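Local atomic coordinates of catechol 1,2 dioxygenase (Acinetobacter radioresistens, PDB entry 2XSU), a protein that probably uses ferric iron and molecular oxygen to open the ring of catechol between its two hydroxylated carbons, giving cis,cis-muconate. Residues G234-T239 / V294-A299; T240-E245 / L262-T267. The protein carries 1 engineered substitution. One frame throughout, in Å; residues are numbered along the deposited sequence.

In the fold
Both contacts draw on strand 238-244. Contact 1 joins residues 234-239, which lead into that strand, to residues 294-299, just after strand 284-293; contact 2 joins residues 240-245 to 262-267, at the start of strand 263-269. Their centres lie about 24 Å apart. Along the chain contact 2 is nested inside the loop that contact 1 closes. Strands 238-244, 263-269 and 284-293 follow one another across the large mixed sheet, the first two parallel and the last two antiparallel. Contact 1 is a surface fastening, away from the annotated sites, whereas contact 2 is buried and its strand carries Gln241 close to the iron ligands His225 and His227.

Contact 1 of 2, residues G234-T239 / V294-A299; sequences GYRKLT and VKEAEA
Glu296 lays its side chain over the Tyr235 peptide because CG stands anti to its own carbonyl carbon (chi1 -82°) and CD continues the chain in extended form. CG of Glu296 thus rests 3.3 Å from the carbonyl carbon of Tyr235. Glutamate suits the place because its chain is long enough to carry the carboxylate along this peptide to nearby waters. OE2 of Glu296 and O of Tyr235 are both acceptors, so their approach earns no bond. Water 1 bridges the segments, donating to Glu296 OE1 and accepting from Gly234 N.

The backbone supplies the grip. Tyr235 and Lys295 form a single bridge, with CA atoms 4.4 Å apart and a hydrogen bond between the neighbouring residues on either side of the pair. Arg236 N reaches Val294 O at 2.9 Å, arriving nearly along the C=O axis, whereas Glu296 N meets Gly234 O at 2.9 Å from 34° off the carbonyl plane. Water 2 carries the link one step further, from Val294 N to Arg236 O. Gly234 suits its turn because its positive phi (87°) would jam a side chain against the preceding carbonyl.

Arg236 and Val294 lie side by side, pointing the same way, and CD of Arg236 packs 3.9 Å from CG1 of Val294. An arginine fits here because its aliphatic part can line the valine while its guanidinium reaches on: NH2 bonds to Pro301 O and forms a salt bridge with Asp94 of helix 82-96. The Tyr235 ring brings its CD1 edge to Val294 O at 3.5 Å, and the Tyr235 side chain also touches Ile151 and Leu293. The two backbone bonds follow the pattern of an antiparallel bridge around a non-hydrogen-bonded pair, tying the entry of strand 238-244 to the tail leaving strand 284-293 at the surface of the catalytic domain.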
loop_
_atom_site.group_PDB
_atom_site.type_symbol
_atom_site.label_atom_id
_atom_site.label_comp_id
_atom_site.label_asym_id
_atom_site.label_seq_id
_atom_site.Cartn_x
_atom_site.Cartn_y
_atom_site.Cartn_z
ATOM N N GLY A 234 -6.218 35.390 9.853
ATOM C CA GLY A 234 -5.380 35.764 10.985
ATOM C C GLY A 234 -5.209 34.734 12.087
ATOM O O GLY A 234 -4.481 34.974 13.062
ATOM N N TYR A 235 -5.911 33.608 11.958
ATOM C CA TYR A 235 -5.862 32.527 12.963
ATOM C C TYR A 235 -5.386 31.191 12.394
ATOM O O TYR A 235 -5.528 30.913 11.192
ATOM C CB TYR A 235 -7.235 32.366 13.648
ATOM C CG TYR A 235 -7.625 33.599 14.430
ATOM C CD1 TYR A 235 -7.285 33.733 15.782
ATOM C CD2 TYR A 235 -8.314 34.653 13.805
ATOM C CE1 TYR A 235 -7.625 34.886 16.498
ATOM C CE2 TYR A 235 -8.650 35.802 14.512
ATOM C CZ TYR A 235 -8.305 35.910 15.852
ATOM O OH TYR A 235 -8.631 37.047 16.568
ATOM N N ARG A 236 -4.812 30.371 13.283
ATOM C CA ARG A 236 -4.350 29.037 12.921
ATOM C C ARG A 236 -5.557 28.117 12.680
ATOM O O ARG A 236 -6.424 28.027 13.544
ATOM C CB ARG A 236 -3.497 28.460 14.049
ATOM C CG ARG A 236 -2.322 29.346 14.485
ATOM C CD ARG A 236 -1.449 28.593 15.491
ATOM N NE ARG A 236 -0.548 27.619 14.861
ATOM C CZ ARG A 236 -0.244 26.428 15.391
ATOM N NH1 ARG A 236 -0.833 26.021 16.508
ATOM N NH2 ARG A 236 0.615 25.625 14.782
ATOM N N LYS A 237 -5.578 27.429 11.544
ATOM C CA LYS A 237 -6.660 26.460 11.243
ATOM C C LYS A 237 -6.631 25.308 12.247
ATOM O O LYS A 237 -5.552 24.815 12.636
ATOM C CB LYS A 237 -6.527 25.903 9.835
ATOM C CG LYS A 237 -7.724 25.046 9.413
ATOM C CD LYS A 237 -7.664 24.736 7.930
ATOM C CE LYS A 237 -8.943 24.024 7.449
ATOM N NZ LYS A 237 -9.023 24.032 5.949
ATOM N N LEU A 238 -7.827 24.886 12.643
ATOM C CA LEU A 238 -7.986 23.852 13.652
ATOM C C LEU A 238 -8.710 22.653 13.083
ATOM O O LEU A 238 -9.758 22.800 12.465
ATOM C CB LEU A 238 -8.761 24.388 14.851
ATOM C CG LEU A 238 -9.176 23.386 15.954
ATOM C CD1 LEU A 238 -7.947 22.800 16.654
ATOM C CD2 LEU A 238 -10.094 24.024 16.975
ATOM N N THR A 239 -8.135 21.468 13.317
ATOM C CA THR A 239 -8.804 20.196 13.025
ATOM C C THR A 239 -9.132 19.569 14.368
ATOM O O THR A 239 -8.240 19.313 15.177
ATOM C CB THR A 239 -7.900 19.237 12.219
ATOM O OG1 THR A 239 -7.550 19.845 10.962
ATOM C CG2 THR A 239 -8.627 17.866 11.968
ATOM N N VAL A 294 -6.072 30.195 18.041
ATOM C CA VAL A 294 -4.791 30.849 18.350
ATOM C C VAL A 294 -4.432 31.781 17.187
ATOM O O VAL A 294 -4.600 31.426 16.023
ATOM C CB VAL A 294 -3.683 29.787 18.589
ATOM C CG1 VAL A 294 -2.312 30.437 18.841
ATOM C CG2 VAL A 294 -4.060 28.860 19.765
ATOM N N LYS A 295 -3.939 32.985 17.494
ATOM C CA LYS A 295 -3.535 33.901 16.420
ATOM C C LYS A 295 -2.325 33.369 15.646
ATOM O O LYS A 295 -1.402 32.754 16.225
ATOM C CB LYS A 295 -3.273 35.335 16.942
ATOM C CG LYS A 295 -2.178 35.458 17.998
ATOM C CD LYS A 295 -1.473 36.839 17.951
ATOM C CE LYS A 295 -0.368 36.992 19.033
ATOM N NZ LYS A 295 0.484 35.773 19.271
ATOM N N GLU A 296 -2.341 33.577 14.336
ATOM C CA GLU A 296 -1.224 33.181 13.484
ATOM C C GLU A 296 -0.057 34.106 13.788
ATOM O O GLU A 296 -0.191 35.323 13.691
ATOM C CB GLU A 296 -1.574 33.322 12.008
ATOM C CG GLU A 296 -2.369 32.173 11.416
ATOM C CD GLU A 296 -2.798 32.431 9.964
ATOM O OE1 GLU A 296 -2.841 33.619 9.548
ATOM O OE2 GLU A 296 -3.100 31.443 9.246
ATOM N N ALA A 297 1.069 33.529 14.179
ATOM C CA ALA A 297 2.294 34.303 14.413
ATOM C C ALA A 297 3.316 33.888 13.368
ATOM O O ALA A 297 3.250 32.769 12.837
ATOM C CB ALA A 297 2.839 34.046 15.821
ATOM N N GLU A 298 4.279 34.777 13.094
ATOM C CA GLU A 298 5.375 34.469 12.181
ATOM C C GLU A 298 6.159 33.221 12.622
ATOM O O GLU A 298 6.544 32.397 11.794
ATOM C CB GLU A 298 6.309 35.690 12.035
ATOM C CG GLU A 298 7.247 35.651 10.821
ATOM C CD GLU A 298 6.526 35.895 9.485
ATOM O OE1 GLU A 298 5.497 35.229 9.205
ATOM O OE2 GLU A 298 6.997 36.756 8.707
ATOM N N ALA A 299 6.366 33.081 13.928
ATOM C CA ALA A 299 7.062 31.930 14.514
ATOM C C ALA A 299 6.283 30.591 14.469
ATOM O O ALA A 299 6.875 29.512 14.644
ATOM C CB ALA A 299 7.455 32.257 15.963
HETATM O O HOH W 1 -4.909 34.507 7.382
HETATM O O HOH W 2 -6.142 27.799 16.391
HETATM O O HOH W 3 -3.839 28.467 9.495
#

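Contact 2 of 2, residues T240-E245 / L262-T267; sequences TQFNIE and LVATAT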
loop_
_atom_site.group_PDB
_atom_site.type_symbol
_atom_site.label_atom_id
_atom_site.label_comp_id
_atom_site.label_asym_id
_atom_site.label_seq_id
_atom_site.Cartn_x
_atom_site.Cartn_y
_atom_site.Cartn_z
ATOM N N THR A 240 -10.421 19.357 14.646
ATOM C CA THR A 240 -10.799 18.813 15.964
ATOM C C THR A 240 -12.101 18.009 15.902
ATOM O O THR A 240 -12.589 17.709 14.814
ATOM C CB THR A 240 -10.836 19.941 17.043
ATOM O OG1 THR A 240 -10.857 19.360 18.363
ATOM C CG2 THR A 240 -12.025 20.845 16.821
ATOM N N GLN A 241 -12.581 17.567 17.069
ATOM C CA GLN A 241 -13.900 16.941 17.196
ATOM C C GLN A 241 -14.416 17.151 18.612
ATOM O O GLN A 241 -13.674 17.587 19.480
ATOM C CB GLN A 241 -13.841 15.448 16.925
ATOM C CG GLN A 241 -13.215 14.625 18.003
ATOM C CD GLN A 241 -13.114 13.158 17.625
ATOM O OE1 GLN A 241 -13.336 12.775 16.461
ATOM N NE2 GLN A 241 -12.766 12.333 18.609
ATOM N N PHE A 242 -15.686 16.823 18.829
ATOM C CA PHE A 242 -16.078 16.472 20.192
ATOM C C PHE A 242 -16.590 15.050 20.228
ATOM O O PHE A 242 -17.102 14.529 19.212
ATOM C CB PHE A 242 -17.083 17.462 20.856
ATOM C CG PHE A 242 -18.450 17.518 20.229
ATOM C CD1 PHE A 242 -19.394 16.509 20.445
ATOM C CD2 PHE A 242 -18.838 18.618 19.447
ATOM C CE1 PHE A 242 -20.673 16.546 19.852
ATOM C CE2 PHE A 242 -20.123 18.682 18.866
ATOM C CZ PHE A 242 -21.041 17.647 19.054
ATOM N N ASN A 243 -16.384 14.402 21.382
ATOM C CA ASN A 243 -16.993 13.117 21.692
ATOM C C ASN A 243 -18.075 13.373 22.710
ATOM O O ASN A 243 -18.178 14.489 23.254
ATOM C CB ASN A 243 -15.973 12.184 22.319
ATOM C CG ASN A 243 -14.985 11.685 21.336
ATOM O OD1 ASN A 243 -15.312 10.849 20.480
ATOM N ND2 ASN A 243 -13.769 12.208 21.407
ATOM N N ILE A 244 -18.937 12.372 22.889
ATOM C CA ILE A 244 -20.106 12.542 23.757
ATOM C C ILE A 244 -19.968 11.639 24.957
ATOM O O ILE A 244 -19.760 10.416 24.817
ATOM C CB ILE A 244 -21.403 12.251 22.969
ATOM C CG1 ILE A 244 -21.527 13.238 21.798
ATOM C CG2 ILE A 244 -22.635 12.345 23.903
ATOM C CD1 ILE A 244 -22.679 12.994 20.879
ATOM N N GLU A 245 -20.061 12.244 26.146
ATOM C CA GLU A 245 -19.958 11.527 27.411
ATOM C C GLU A 245 -21.042 10.454 27.453
ATOM O O GLU A 245 -22.162 10.671 26.977
ATOM C CB GLU A 245 -20.136 12.516 28.577
ATOM C CG GLU A 245 -19.799 11.956 29.936
ATOM C CD GLU A 245 -18.361 11.463 30.054
ATOM O OE1 GLU A 245 -17.429 12.284 30.022
ATOM O OE2 GLU A 245 -18.183 10.234 30.218
ATOM N N LEU A 262 -12.113 17.718 24.846
ATOM C CA LEU A 262 -12.943 17.438 23.671
ATOM C C LEU A 262 -14.071 16.474 23.987
ATOM O O LEU A 262 -14.613 15.834 23.076
ATOM C CB LEU A 262 -12.104 16.873 22.516
ATOM C CG LEU A 262 -10.953 17.767 22.030
ATOM C CD1 LEU A 262 -10.278 17.083 20.828
ATOM C CD2 LEU A 262 -11.466 19.165 21.647
ATOM N N VAL A 263 -14.420 16.334 25.269
ATOM C CA VAL A 263 -15.596 15.516 25.631
ATOM C C VAL A 263 -16.737 16.452 26.033
ATOM O O VAL A 263 -16.582 17.304 26.922
ATOM C CB VAL A 263 -15.275 14.533 26.774
ATOM C CG1 VAL A 263 -16.490 13.650 27.070
ATOM C CG2 VAL A 263 -14.033 13.649 26.377
ATOM N N ALA A 264 -17.862 16.305 25.354
ATOM C CA ALA A 264 -19.048 17.098 25.607
ATOM C C ALA A 264 -20.161 16.250 26.218
ATOM O O ALA A 264 -20.294 15.057 25.937
ATOM C CB ALA A 264 -19.538 17.734 24.291
ATOM N N THR A 265 -20.961 16.884 27.069
ATOM C CA THR A 265 -22.138 16.249 27.661
ATOM C C THR A 265 -23.391 16.691 26.907
ATOM O O THR A 265 -23.625 17.902 26.716
ATOM C CB THR A 265 -22.234 16.628 29.156
ATOM O OG1 THR A 265 -21.076 16.121 29.840
ATOM C CG2 THR A 265 -23.471 16.021 29.790
ATOM N N ALA A 266 -24.175 15.724 26.463
ATOM C CA ALA A 266 -25.447 16.010 25.763
ATOM C C ALA A 266 -26.498 16.220 26.838
ATOM O O ALA A 266 -26.818 15.284 27.589
ATOM C CB ALA A 266 -25.817 14.851 24.875
ATOM N N THR A 267 -27.026 17.432 26.931
ATOM C CA THR A 267 -28.081 17.708 27.882
ATOM C C THR A 267 -29.452 17.430 27.259
ATOM O O THR A 267 -29.615 17.462 26.031
ATOM C CB THR A 267 -27.968 19.124 28.411
ATOM O OG1 THR A 267 -28.310 20.044 27.377
ATOM C CG2 THR A 267 -26.544 19.409 28.877
#
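Leu262 crosses Thr240 obliquely, its CD2 methyl 3.3 Å from Thr240 OG1, a hydroxyl that is hydrogen-bonded to Pro104 O. Leucine suits this buried place, its branched apolar end also covering Gln241 O, which is buried without a polar partner. Leu262 O accepts from Asn243 N at 2.8 Å, and Phe242 CA adds a weak CA-H...O contact to the same oxygen.

Val263, whose branching at CB suits a strand, pairs with Asn243 on one face of the sheet. Its CG1, anti to the backbone N (chi1 -177°), comes 3.4 Å from OE1 of Glu245, whose chain is bent at chi2; glutamate suits this exposed position, where a carboxylate can keep polar company.

Ala264 turns to the other face, where its small CB fits 4.0 Å from Phe242 CD1, beside Ile287 of strand 284-293. Ala264 N donates to Asn243 O and Ala264 O accepts from Glu245 N, each at 2.8 Å. Ile244, on this same face, sets CG1 at the edge of the Phe242 ring, in its plane. Thr265 keeps only a light touch, OG1 to Glu245 CB, and Ala266 CB meets Ile244 CG2 at 4.2 Å.

The Asn243 backbone, its N bonded to Leu262 O and its O to Ala264 N, gives the signature of a parallel beta ladder, here in the intradiol dioxygenase sheet whose strand 238-244 passes Gln241 by the iron ligands His225 and His227.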